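Local structure of DNA replication licensing factor MCM related protein (Thermoplasma acidophilum, 4ME3) at residues D19-F24 / I73-E78; R26-S31 / E55-Q60; V49-L54 / S64-P69; A62-I65 / I71-R74. The protein is the N-terminal domain of an archaeal MCM protein that probably binds single-stranded DNA and acts as an ATP-driven helicase, unwinding the duplex in replication. All blocks are in the same frame, centred on the assembly; numbering follows the deposited sequence.

Contact 1 of 4, residues D19-F24 / I73-E78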
loop_
_atom_site.group_PDB
_atom_site.type_symbol
_atom_site.label_atom_id
_atom_site.label_comp_id
_atom_site.label_asym_id
_atom_site.label_seq_id
_atom_site.Cartn_x
_atom_site.Cartn_y
_atom_site.Cartn_z
ATOM N N ASP A 19 19.162 0.842 -3.887
ATOM C CA ASP A 19 20.283 1.754 -4.105
ATOM C C ASP A 19 19.836 2.981 -4.891
ATOM O O ASP A 19 20.262 4.093 -4.603
ATOM C CB ASP A 19 21.431 1.050 -4.835
ATOM C CG ASP A 19 22.256 0.171 -3.916
ATOM O OD1 ASP A 19 22.230 0.397 -2.687
ATOM O OD2 ASP A 19 22.941 -0.742 -4.423
ATOM N N LEU A 20 18.972 2.775 -5.880
ATOM C CA LEU A 20 18.445 3.879 -6.674
ATOM C C LEU A 20 17.614 4.840 -5.812
ATOM O O LEU A 20 17.732 6.061 -5.939
ATOM C CB LEU A 20 17.623 3.342 -7.847
ATOM C CG LEU A 20 18.453 2.718 -8.973
ATOM C CD1 LEU A 20 17.591 1.860 -9.883
ATOM C CD2 LEU A 20 19.154 3.796 -9.777
ATOM N N TRP A 21 16.776 4.294 -4.935
ATOM C CA TRP A 21 16.006 5.128 -4.014
ATOM C C TRP A 21 16.928 5.913 -3.090
ATOM O O TRP A 21 16.707 7.097 -2.839
ATOM C CB TRP A 21 15.059 4.283 -3.161
ATOM C CG TRP A 21 13.761 3.945 -3.825
ATOM C CD1 TRP A 21 13.324 2.704 -4.186
ATOM C CD2 TRP A 21 12.726 4.860 -4.206
ATOM N NE1 TRP A 21 12.084 2.790 -4.769
ATOM C CE2 TRP A 21 11.693 4.103 -4.791
ATOM C CE3 TRP A 21 12.573 6.244 -4.108
ATOM C CZ2 TRP A 21 10.520 4.682 -5.271
ATOM C CZ3 TRP A 21 11.411 6.819 -4.588
ATOM C CH2 TRP A 21 10.400 6.040 -5.161
ATOM N N ARG A 22 17.952 5.247 -2.566
ATOM C CA ARG A 22 18.871 5.889 -1.628
ATOM C C ARG A 22 19.483 7.155 -2.221
ATOM O O ARG A 22 19.489 8.208 -1.583
ATOM C CB ARG A 22 19.984 4.924 -1.214
ATOM C CG ARG A 22 19.532 3.841 -0.252
ATOM C CD ARG A 22 20.711 3.124 0.385
ATOM N NE ARG A 22 20.282 1.945 1.128
ATOM C CZ ARG A 22 20.137 0.734 0.598
ATOM N NH1 ARG A 22 20.392 0.525 -0.687
ATOM N NH2 ARG A 22 19.737 -0.277 1.357
ATOM N N ASP A 23 20.000 7.050 -3.438
ATOM C CA ASP A 23 20.604 8.200 -4.096
ATOM C C ASP A 23 19.558 9.265 -4.394
ATOM O O ASP A 23 19.826 10.461 -4.277
ATOM C CB ASP A 23 21.287 7.773 -5.393
ATOM C CG ASP A 23 22.662 7.194 -5.172
ATOM O OD1 ASP A 23 23.215 7.369 -4.067
ATOM O OD2 ASP A 23 23.186 6.567 -6.117
ATOM N N PHE A 24 18.361 8.832 -4.778
ATOM C CA PHE A 24 17.299 9.770 -5.121
ATOM C C PHE A 24 16.912 10.656 -3.938
ATOM O O PHE A 24 16.836 11.881 -4.064
ATOM C CB PHE A 24 16.056 9.034 -5.628
ATOM C CG PHE A 24 14.868 9.930 -5.785
ATOM C CD1 PHE A 24 14.773 10.788 -6.870
ATOM C CD2 PHE A 24 13.863 9.943 -4.835
ATOM C CE1 PHE A 24 13.688 11.629 -7.009
ATOM C CE2 PHE A 24 12.779 10.785 -4.967
ATOM C CZ PHE A 24 12.690 11.627 -6.056
ATOM N N ILE A 73 7.732 0.693 -4.906
ATOM C CA ILE A 73 7.304 1.487 -3.760
ATOM C C ILE A 73 7.701 0.791 -2.457
ATOM O O ILE A 73 8.217 1.430 -1.537
ATOM C CB ILE A 73 5.787 1.772 -3.809
ATOM C CG1 ILE A 73 5.493 2.778 -4.924
ATOM C CG2 ILE A 73 5.297 2.307 -2.471
ATOM C CD1 ILE A 73 4.029 2.933 -5.269
ATOM N N ARG A 74 7.485 -0.517 -2.379
ATOM C CA ARG A 74 7.890 -1.269 -1.195
ATOM C C ARG A 74 9.388 -1.106 -0.923
ATOM O O ARG A 74 9.804 -0.938 0.224
ATOM C CB ARG A 74 7.549 -2.749 -1.352
ATOM C CG ARG A 74 7.924 -3.593 -0.144
ATOM C CD ARG A 74 7.619 -5.060 -0.385
ATOM N NE ARG A 74 6.439 -5.508 0.347
ATOM C CZ ARG A 74 6.457 -5.969 1.596
ATOM N NH1 ARG A 74 7.595 -6.046 2.276
ATOM N NH2 ARG A 74 5.330 -6.357 2.173
ATOM N N ALA A 75 10.196 -1.150 -1.978
ATOM C CA ALA A 75 11.642 -0.984 -1.833
ATOM C C ALA A 75 11.972 0.383 -1.245
ATOM O O ALA A 75 12.825 0.500 -0.371
ATOM C CB ALA A 75 12.341 -1.167 -3.170
ATOM N N GLY A 76 11.291 1.417 -1.730
ATOM C CA GLY A 76 11.501 2.762 -1.228
ATOM C C GLY A 76 11.153 2.861 0.245
ATOM O O GLY A 76 11.868 3.490 1.021
ATOM N N GLU A 77 10.044 2.238 0.629
ATOM C CA GLU A 77 9.618 2.237 2.023
ATOM C C GLU A 77 10.657 1.555 2.912
ATOM O O GLU A 77 10.965 2.045 4.001
ATOM C CB GLU A 77 8.231 1.581 2.156
ATOM C CG GLU A 77 7.117 2.452 1.581
ATOM C CD GLU A 77 5.800 1.720 1.362
ATOM O OE1 GLU A 77 5.756 0.480 1.512
ATOM O OE2 GLU A 77 4.806 2.402 1.020
ATOM N N GLU A 78 11.218 0.447 2.442
ATOM C CA GLU A 78 12.250 -0.260 3.193
ATOM C C GLU A 78 13.474 0.617 3.431
ATOM O O GLU A 78 14.040 0.615 4.521
ATOM C CB GLU A 78 12.664 -1.547 2.479
ATOM C CG GLU A 78 11.619 -2.651 2.544
ATOM C CD GLU A 78 12.104 -3.950 1.931
ATOM O OE1 GLU A 78 13.335 -4.129 1.813
ATOM O OE2 GLU A 78 11.255 -4.788 1.564
#

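Contact 2 of 4, residues R26-S31 / E55-Q60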
loop_
_atom_site.group_PDB
_atom_site.type_symbol
_atom_site.label_atom_id
_atom_site.label_comp_id
_atom_site.label_asym_id
_atom_site.label_seq_id
_atom_site.Cartn_x
_atom_site.Cartn_y
_atom_site.Cartn_z
ATOM N N ARG A 26 18.495 11.521 -1.351
ATOM C CA ARG A 26 19.555 12.471 -1.028
ATOM C C ARG A 26 19.676 13.561 -2.088
ATOM O O ARG A 26 19.627 14.754 -1.776
ATOM C CB ARG A 26 20.896 11.749 -0.886
ATOM C CG ARG A 26 22.010 12.648 -0.377
ATOM C CD ARG A 26 23.370 11.964 -0.404
ATOM N NE ARG A 26 23.324 10.620 -0.978
ATOM C CZ ARG A 26 23.078 9.510 -0.288
ATOM N NH1 ARG A 26 22.836 9.560 1.017
ATOM N NH2 ARG A 26 23.066 8.337 -0.907
ATOM N N LEU A 27 19.837 13.144 -3.340
ATOM C CA LEU A 27 20.055 14.070 -4.448
ATOM C C LEU A 27 18.977 15.137 -4.547
ATOM O O LEU A 27 19.280 16.302 -4.795
ATOM C CB LEU A 27 20.106 13.312 -5.775
ATOM C CG LEU A 27 21.461 12.843 -6.287
ATOM C CD1 LEU A 27 21.251 12.057 -7.569
ATOM C CD2 LEU A 27 22.399 14.024 -6.524
ATOM N N TYR A 28 17.718 14.744 -4.366
ATOM C CA TYR A 28 16.606 15.665 -4.576
ATOM C C TYR A 28 16.069 16.305 -3.298
ATOM O O TYR A 28 15.022 16.953 -3.313
ATOM C CB TYR A 28 15.501 14.980 -5.387
ATOM C CG TYR A 28 15.871 14.939 -6.847
ATOM C CD1 TYR A 28 16.704 13.947 -7.343
ATOM C CD2 TYR A 28 15.442 15.930 -7.717
ATOM C CE1 TYR A 28 17.071 13.924 -8.665
ATOM C CE2 TYR A 28 15.806 15.913 -9.046
ATOM C CZ TYR A 28 16.621 14.910 -9.513
ATOM O OH TYR A 28 16.990 14.890 -10.835
ATOM N N GLY A 29 16.807 16.139 -2.202
ATOM C CA GLY A 29 16.576 16.913 -0.996
ATOM C C GLY A 29 15.444 16.423 -0.117
ATOM O O GLY A 29 14.857 17.203 0.634
ATOM N N TYR A 30 15.135 15.134 -0.197
ATOM C CA TYR A 30 14.048 14.568 0.597
ATOM C C TYR A 30 14.494 14.233 2.021
ATOM O O TYR A 30 13.666 14.070 2.913
ATOM C CB TYR A 30 13.472 13.329 -0.092
ATOM C CG TYR A 30 12.566 13.667 -1.258
ATOM C CD1 TYR A 30 11.221 13.948 -1.056
ATOM C CD2 TYR A 30 13.058 13.724 -2.554
ATOM C CE1 TYR A 30 10.391 14.271 -2.112
ATOM C CE2 TYR A 30 12.232 14.044 -3.620
ATOM C CZ TYR A 30 10.903 14.315 -3.394
ATOM O OH TYR A 30 10.088 14.639 -4.455
ATOM N N SER A 31 15.802 14.150 2.237
ATOM C CA SER A 31 16.336 13.763 3.541
ATOM C C SER A 31 15.824 14.651 4.670
ATOM O O SER A 31 15.501 14.156 5.751
ATOM C CB SER A 31 17.865 13.781 3.515
ATOM O OG SER A 31 18.365 12.864 2.559
ATOM N N GLU A 55 11.384 11.465 -12.591
ATOM C CA GLU A 55 11.682 11.517 -14.024
ATOM C C GLU A 55 13.009 12.225 -14.293
ATOM O O GLU A 55 13.805 11.782 -15.125
ATOM C CB GLU A 55 10.561 12.233 -14.781
ATOM C CG GLU A 55 9.728 11.315 -15.659
ATOM C CD GLU A 55 8.604 12.046 -16.367
ATOM O OE1 GLU A 55 8.276 13.181 -15.957
ATOM O OE2 GLU A 55 8.049 11.485 -17.334
ATOM N N ASP A 56 13.236 13.327 -13.588
ATOM C CA ASP A 56 14.460 14.108 -13.741
ATOM C C ASP A 56 15.679 13.304 -13.299
ATOM O O ASP A 56 16.776 13.456 -13.843
ATOM C CB ASP A 56 14.362 15.390 -12.916
ATOM C CG ASP A 56 15.402 16.412 -13.307
ATOM O OD1 ASP A 56 15.281 16.980 -14.414
ATOM O OD2 ASP A 56 16.332 16.655 -12.507
ATOM N N TYR A 57 15.469 12.449 -12.306
ATOM C CA TYR A 57 16.526 11.636 -11.719
ATOM C C TYR A 57 16.990 10.540 -12.671
ATOM O O TYR A 57 18.177 10.415 -12.968
ATOM C CB TYR A 57 16.005 11.025 -10.415
ATOM C CG TYR A 57 16.869 9.949 -9.806
ATOM C CD1 TYR A 57 18.208 10.177 -9.520
ATOM C CD2 TYR A 57 16.332 8.709 -9.486
ATOM C CE1 TYR A 57 18.989 9.197 -8.951
ATOM C CE2 TYR A 57 17.106 7.722 -8.916
ATOM C CZ TYR A 57 18.435 7.972 -8.651
ATOM O OH TYR A 57 19.213 6.998 -8.076
ATOM N N ASN A 58 16.039 9.750 -13.152
ATOM C CA ASN A 58 16.332 8.617 -14.018
ATOM C C ASN A 58 15.017 8.184 -14.641
ATOM O O ASN A 58 14.165 7.628 -13.955
ATOM C CB ASN A 58 16.943 7.483 -13.194
ATOM C CG ASN A 58 17.272 6.254 -14.022
ATOM O OD1 ASN A 58 16.505 5.847 -14.896
ATOM N ND2 ASN A 58 18.414 5.644 -13.734
ATOM N N TRP A 59 14.821 8.454 -15.926
ATOM C CA TRP A 59 13.498 8.243 -16.505
ATOM C C TRP A 59 13.171 6.758 -16.665
ATOM O O TRP A 59 12.000 6.383 -16.698
ATOM C CB TRP A 59 13.315 9.023 -17.813
ATOM C CG TRP A 59 14.033 8.472 -18.997
ATOM C CD1 TRP A 59 15.300 8.779 -19.405
ATOM C CD2 TRP A 59 13.520 7.534 -19.949
ATOM N NE1 TRP A 59 15.609 8.083 -20.549
ATOM C CE2 TRP A 59 14.533 7.312 -20.904
ATOM C CE3 TRP A 59 12.305 6.858 -20.087
ATOM C CZ2 TRP A 59 14.369 6.438 -21.980
ATOM C CZ3 TRP A 59 12.143 5.990 -21.155
ATOM C CH2 TRP A 59 13.169 5.790 -22.087
ATOM N N GLN A 60 14.199 5.916 -16.732
ATOM C CA GLN A 60 14.001 4.467 -16.733
ATOM C C GLN A 60 13.454 4.007 -15.386
ATOM O O GLN A 60 12.533 3.193 -15.316
ATOM C CB GLN A 60 15.314 3.734 -17.013
ATOM C CG GLN A 60 15.348 2.990 -18.341
ATOM C CD GLN A 60 15.304 3.918 -19.542
ATOM O OE1 GLN A 60 14.562 3.680 -20.497
ATOM N NE2 GLN A 60 16.113 4.972 -19.508
#

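Contact 3 of 4, residues V49-L54 / S64-P69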
loop_
_atom_site.group_PDB
_atom_site.type_symbol
_atom_site.label_atom_id
_atom_site.label_comp_id
_atom_site.label_asym_id
_atom_site.label_seq_id
_atom_site.Cartn_x
_atom_site.Cartn_y
_atom_site.Cartn_z
ATOM N N VAL A 49 6.471 11.712 -2.789
ATOM C CA VAL A 49 7.586 11.983 -3.689
ATOM C C VAL A 49 7.051 12.430 -5.041
ATOM O O VAL A 49 6.116 11.838 -5.576
ATOM C CB VAL A 49 8.477 10.740 -3.874
ATOM C CG1 VAL A 49 9.452 10.944 -5.017
ATOM C CG2 VAL A 49 9.218 10.425 -2.579
ATOM N N SER A 50 7.648 13.480 -5.593
ATOM C CA SER A 50 7.175 14.042 -6.852
ATOM C C SER A 50 7.641 13.205 -8.033
ATOM O O SER A 50 8.828 12.915 -8.170
ATOM C CB SER A 50 7.677 15.477 -7.011
ATOM O OG SER A 50 7.274 16.010 -8.257
ATOM N N PHE A 51 6.715 12.815 -8.899
ATOM C CA PHE A 51 7.101 12.055 -10.073
ATOM C C PHE A 51 7.978 12.905 -10.989
ATOM O O PHE A 51 8.794 12.373 -11.740
ATOM C CB PHE A 51 5.882 11.541 -10.834
ATOM C CG PHE A 51 6.229 10.551 -11.897
ATOM C CD1 PHE A 51 6.546 9.244 -11.562
ATOM C CD2 PHE A 51 6.273 10.928 -13.228
ATOM C CE1 PHE A 51 6.879 8.327 -12.535
ATOM C CE2 PHE A 51 6.612 10.014 -14.207
ATOM C CZ PHE A 51 6.913 8.713 -13.859
ATOM N N ARG A 52 7.812 14.222 -10.913
ATOM C CA ARG A 52 8.635 15.147 -11.689
ATOM C C ARG A 52 10.103 15.002 -11.299
ATOM O O ARG A 52 10.991 15.047 -12.153
ATOM C CB ARG A 52 8.201 16.594 -11.447
ATOM C CG ARG A 52 6.738 16.893 -11.742
ATOM C CD ARG A 52 6.316 18.185 -11.053
ATOM N NE ARG A 52 4.906 18.504 -11.268
ATOM C CZ ARG A 52 4.209 19.364 -10.528
ATOM N NH1 ARG A 52 4.781 19.995 -9.510
ATOM N NH2 ARG A 52 2.932 19.589 -10.802
ATOM N N ASP A 53 10.352 14.849 -10.002
ATOM C CA ASP A 53 11.708 14.626 -9.506
ATOM C C ASP A 53 12.233 13.266 -9.958
ATOM O O ASP A 53 13.377 13.150 -10.393
ATOM C CB ASP A 53 11.750 14.724 -7.978
ATOM C CG ASP A 53 11.552 16.143 -7.473
ATOM O OD1 ASP A 53 11.686 17.088 -8.279
ATOM O OD2 ASP A 53 11.272 16.310 -6.268
ATOM N N LEU A 54 11.399 12.234 -9.854
ATOM C CA LEU A 54 11.805 10.893 -10.263
ATOM C C LEU A 54 12.196 10.847 -11.739
ATOM O O LEU A 54 13.211 10.254 -12.102
ATOM C CB LEU A 54 10.687 9.885 -9.981
ATOM C CG LEU A 54 10.464 9.553 -8.503
ATOM C CD1 LEU A 54 9.118 8.863 -8.299
ATOM C CD2 LEU A 54 11.592 8.684 -7.956
ATOM N N SER A 64 9.787 2.509 -14.580
ATOM C CA SER A 64 9.681 1.206 -13.939
ATOM C C SER A 64 8.729 1.260 -12.748
ATOM O O SER A 64 8.035 0.283 -12.457
ATOM C CB SER A 64 11.055 0.716 -13.480
ATOM O OG SER A 64 11.888 0.421 -14.587
ATOM N N ILE A 65 8.713 2.397 -12.054
ATOM C CA ILE A 65 7.778 2.599 -10.949
ATOM C C ILE A 65 6.331 2.527 -11.442
ATOM O O ILE A 65 5.466 1.981 -10.761
ATOM C CB ILE A 65 8.030 3.942 -10.234
ATOM C CG1 ILE A 65 9.398 3.915 -9.546
ATOM C CG2 ILE A 65 6.937 4.215 -9.213
ATOM C CD1 ILE A 65 9.859 5.257 -9.010
ATOM N N LEU A 66 6.066 3.064 -12.629
ATOM C CA LEU A 66 4.717 3.020 -13.183
ATOM C C LEU A 66 4.314 1.601 -13.587
ATOM O O LEU A 66 3.137 1.243 -13.520
ATOM C CB LEU A 66 4.599 3.957 -14.385
ATOM C CG LEU A 66 4.872 5.435 -14.093
ATOM C CD1 LEU A 66 4.727 6.259 -15.357
ATOM C CD2 LEU A 66 3.947 5.948 -13.006
ATOM N N VAL A 67 5.288 0.794 -13.996
ATOM C CA VAL A 67 5.013 -0.570 -14.445
ATOM C C VAL A 67 4.926 -1.570 -13.293
ATOM O O VAL A 67 4.108 -2.493 -13.329
ATOM C CB VAL A 67 6.097 -1.059 -15.430
ATOM C CG1 VAL A 67 5.896 -2.531 -15.756
ATOM C CG2 VAL A 67 6.079 -0.222 -16.694
ATOM N N SER A 68 5.770 -1.388 -12.279
ATOM C CA SER A 68 5.836 -2.306 -11.144
ATOM C C SER A 68 5.786 -1.537 -9.825
ATOM O O SER A 68 6.714 -1.611 -9.016
ATOM C CB SER A 68 7.123 -3.134 -11.198
ATOM O OG SER A 68 7.264 -3.785 -12.449
ATOM N N PRO A 69 4.692 -0.803 -9.595
ATOM C CA PRO A 69 4.621 0.076 -8.422
ATOM C C PRO A 69 4.718 -0.655 -7.082
ATOM O O PRO A 69 5.357 -0.128 -6.177
ATOM C CB PRO A 69 3.265 0.776 -8.581
ATOM C CG PRO A 69 2.479 -0.096 -9.519
ATOM C CD PRO A 69 3.490 -0.705 -10.439
#

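Contact 4 of 4, residues A62-I65 / I71-R74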
loop_
_atom_site.group_PDB
_atom_site.type_symbol
_atom_site.label_atom_id
_atom_site.label_comp_id
_atom_site.label_asym_id
_atom_site.label_seq_id
_atom_site.Cartn_x
_atom_site.Cartn_y
_atom_site.Cartn_z
ATOM N N ALA A 62 11.925 5.948 -13.201
ATOM C CA ALA A 62 10.587 6.525 -13.096
ATOM C C ALA A 62 9.561 5.654 -13.821
ATOM O O ALA A 62 8.501 5.341 -13.279
ATOM C CB ALA A 62 10.578 7.935 -13.657
ATOM N N GLY A 63 9.882 5.262 -15.049
ATOM C CA GLY A 63 8.995 4.424 -15.836
ATOM C C GLY A 63 8.756 3.062 -15.213
ATOM O O GLY A 63 7.657 2.512 -15.307
ATOM N N SER A 64 9.787 2.509 -14.580
ATOM C CA SER A 64 9.681 1.206 -13.939
ATOM C C SER A 64 8.729 1.260 -12.748
ATOM O O SER A 64 8.035 0.283 -12.457
ATOM C CB SER A 64 11.055 0.716 -13.480
ATOM O OG SER A 64 11.888 0.421 -14.587
ATOM N N ILE A 65 8.713 2.397 -12.054
ATOM C CA ILE A 65 7.778 2.599 -10.949
ATOM C C ILE A 65 6.331 2.527 -11.442
ATOM O O ILE A 65 5.466 1.981 -10.761
ATOM C CB ILE A 65 8.030 3.942 -10.234
ATOM C CG1 ILE A 65 9.398 3.915 -9.546
ATOM C CG2 ILE A 65 6.937 4.215 -9.213
ATOM C CD1 ILE A 65 9.859 5.257 -9.010
ATOM N N ILE A 71 6.374 -3.367 -6.170
ATOM C CA ILE A 71 7.763 -3.734 -5.898
ATOM C C ILE A 71 8.645 -2.509 -5.643
ATOM O O ILE A 71 9.421 -2.479 -4.685
ATOM C CB ILE A 71 8.363 -4.543 -7.064
ATOM C CG1 ILE A 71 7.745 -5.942 -7.109
ATOM C CG2 ILE A 71 9.879 -4.647 -6.918
ATOM C CD1 ILE A 71 8.075 -6.719 -8.362
ATOM N N TYR A 72 8.529 -1.504 -6.503
ATOM C CA TYR A 72 9.368 -0.311 -6.397
ATOM C C TYR A 72 9.021 0.550 -5.189
ATOM O O TYR A 72 9.910 1.074 -4.516
ATOM C CB TYR A 72 9.293 0.506 -7.684
ATOM C CG TYR A 72 10.239 -0.013 -8.737
ATOM C CD1 TYR A 72 9.991 -1.213 -9.388
ATOM C CD2 TYR A 72 11.395 0.678 -9.058
ATOM C CE1 TYR A 72 10.854 -1.701 -10.338
ATOM C CE2 TYR A 72 12.269 0.196 -10.010
ATOM C CZ TYR A 72 11.994 -0.993 -10.644
ATOM O OH TYR A 72 12.856 -1.484 -11.594
ATOM N N ILE A 73 7.732 0.693 -4.906
ATOM C CA ILE A 73 7.304 1.487 -3.760
ATOM C C ILE A 73 7.701 0.791 -2.457
ATOM O O ILE A 73 8.217 1.430 -1.537
ATOM C CB ILE A 73 5.787 1.772 -3.809
ATOM C CG1 ILE A 73 5.493 2.778 -4.924
ATOM C CG2 ILE A 73 5.297 2.307 -2.471
ATOM C CD1 ILE A 73 4.029 2.933 -5.269
ATOM N N ARG A 74 7.485 -0.517 -2.379
ATOM C CA ARG A 74 7.890 -1.269 -1.195
ATOM C C ARG A 74 9.388 -1.106 -0.923
ATOM O O ARG A 74 9.804 -0.938 0.224
ATOM C CB ARG A 74 7.549 -2.749 -1.352
ATOM C CG ARG A 74 7.924 -3.593 -0.144
ATOM C CD ARG A 74 7.619 -5.060 -0.385
ATOM N NE ARG A 74 6.439 -5.508 0.347
ATOM C CZ ARG A 74 6.457 -5.969 1.596
ATOM N NH1 ARG A 74 7.595 -6.046 2.276
ATOM N NH2 ARG A 74 5.330 -6.357 2.173
#

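Contact 1 of 4, residues D19-F24 / I73-E78
W21 lays the five-membered ring of its indole on the backbone of G76, where helix 14-27 packs against helix 69-84 in the helical bundle of the MCM N-terminal domain. The contact is a CH-pi interaction: G76 CA stands 3.5 Å from the centroid of the five-membered ring of W21, only 10° off the ring normal. The torsions of the tryptophan put it there. With CG set beside the backbone N and opposite the carbonyl carbon (chi1 -83°) and the ring turned by chi2 of 115°, the indole leaves its own helix broadside to the other. Glycine suits the facing position because a CB at G76 would point at the indole and come within 3.0 Å of W21 CE2, a clash; without it the backbones approach to 5.8 Å between the CA atoms of W21 and G76. A75 also fits by being small, its CB lying 4.1 Å from W21 CD1. The indole N-H is directed past G76 to the carbonyl oxygen of Y72, so the one polar atom of this buried ring is satisfied, and that bond together with the glycine contact fixes the ring's rotation. Other aromatic and aliphatic groups complete its surroundings, among them F61, which meets it edge-to-face, and I65. Replacing the tryptophan with an alanine would probably open a gap over G76 and leave the Y72 carbonyl without its indole donor. The separation of 3.4 Å between W21 NE1 and G76 N joins two donors and is packing alone.

Contact 2 of 4, residues R26-S31 / E55-Q60
Y28 and D56 supply the polar part of this surface contact, a hydrogen bond from phenol to carboxylate. Y28 OH donates to D56 OD2 at 2.5 Å, a short distance. The carboxylate oxygen lies at the edge of the tyrosine ring, in its plane, and is met on its anti side, 21° out of the carboxylate plane, while ring and carboxylate planes stand almost perpendicular at 87°. D56 can reach the hydroxyl because its CG is anti to the backbone N (chi1 -164°). Tyrosine suits the place by joining a long flat spacer to a terminal donor.

The apolar part centres on Y57. Its CB rests 3.6 Å from Y28 CE1, and L27 CD1 approaches Y57 CE1 to 3.9 Å, the leucine and tyrosine side chains crossing at about a right angle. A phenylalanine in place of Y28 would keep the ring packing but would probably leave the D56 carboxylate without its phenol donor.

Backbone bonds set the stage. A Schellman motif ends helix 14-27, with G29 N bonded to R26 O at 3.2 Å and Y30 N to F25 O; G29, at positive phi, is the C-prime residue, a conformation glycine adopts readily.

The contact thus joins the C-terminal end of helix 14-27 to the last turn of helix 51-57, just before helix 59-67 begins, and F24 of helix 14-27 meets the rings of Y28, Y30 and Y57, so that its ring is shared by both segments.

Contact 3 of 4, residues V49-L54 / S64-P69
F51 and L66 make one of two apolar contacts between segments 49-54 and 64-69. The end of the phenylalanine ring, its CE1 and CZ atoms, meets the branched tip of the leucine, with F51 CZ 3.6 Å from L66 CD1 and F51 CE1 3.8 Å from L66 CD2. F51 reaches across because its CG lies anti to the backbone N (chi1 -169°), and both methyls of L66 come to this end of the ring from the same side, at a slant.

The second pair is aliphatic. L54 and I65 cross at about a right angle and touch through methyl groups, L54 CD1 standing 3.7 Å from I65 CD1. Branched chains suit this buried site, since methyls can fill the space between segments whose nearest CA atoms, those of L54 and I65, are 9.2 Å apart.

The segments belong to two consecutive helices of the MCM N-terminal domain, 51-57 and 59-67, with only N58 between them. On the first helix F51 and L54 also lean on I100 of strand 97-101, the parallel partner of strand 46-50.

The polar element is local to 49-54: as N-cap of helix 51-57, S50 accepts a weak bond from R52 N at its OG, 3.2 Å long and bent to 131°. The same hydroxyl is hydrogen-bonded to D102.

Contact 4 of 4, residues A62-I65 / I71-R74
Y72 presents one face of its ring to the last turns of helix 59-67, meeting S64 near the hydroxyl end and I65 near the root. The phenol lies across that helix, with a face toward it: its CG is opposite the carbonyl carbon and beside the backbone N (chi1 -83°), which swings the ring toward the serine. At the far end S64 CB sits 3.4 Å from both Y72 CZ and Y72 OH. Closer to the backbone, I65 CG1 is 3.8 Å from Y72 CD2 and 3.9 Å from Y72 CB, so the isoleucine's methylene fills the angle where the tyrosine leaves its helix. Over the same ring stands the peptide that links these two residues; S64 O lies 3.9 Å above the plane, displaced toward the rim.

This is the meeting of two consecutive helices, 59-67 and 69-84, joined by a short turn in the MCM N-terminal domain. Their backbones come near each other, with 5.6 Å between the CA atoms of I65 and Y72. Serine suits the first position by being small, leaving room for the ring, while its OG turns to the carbonyl oxygen of Q60 one turn back in its own helix. Helix 14-27 also takes part, with I17 touching Y72.

Chemically, then, the contact is van der Waals packing although it brings two hydroxyl-bearing residues together: S64 OG is engaged by Q60, the tyrosine meets its neighbours with its ring and with the hydroxyl oxygen packed on S64 CB, and shape rather than directed bonding matches the two helices.

Overall arrangement
All four contacts lie in the helical part of the MCM N-terminal domain, on one side of the chain's centre and away from the zinc site. Along the chain, contact 1 spans the longest interval, joining helix 14-27 to helix 69-84; contact 2 ties the former's end to helix 51-57, and contacts 3 and 4 link consecutive helices. Contacts 3 and 4, centred about 6 Å apart, share S64 and I65, whereas contacts 2 and 4, the most distant, are about 13 Å apart. Between contacts 1 and 3, F24 packs on V49 and L54, and W21 on I65. Helices distant in sequence thus close, beside strands 46-50 and 97-101, into one subdomain distinct from the OB strands.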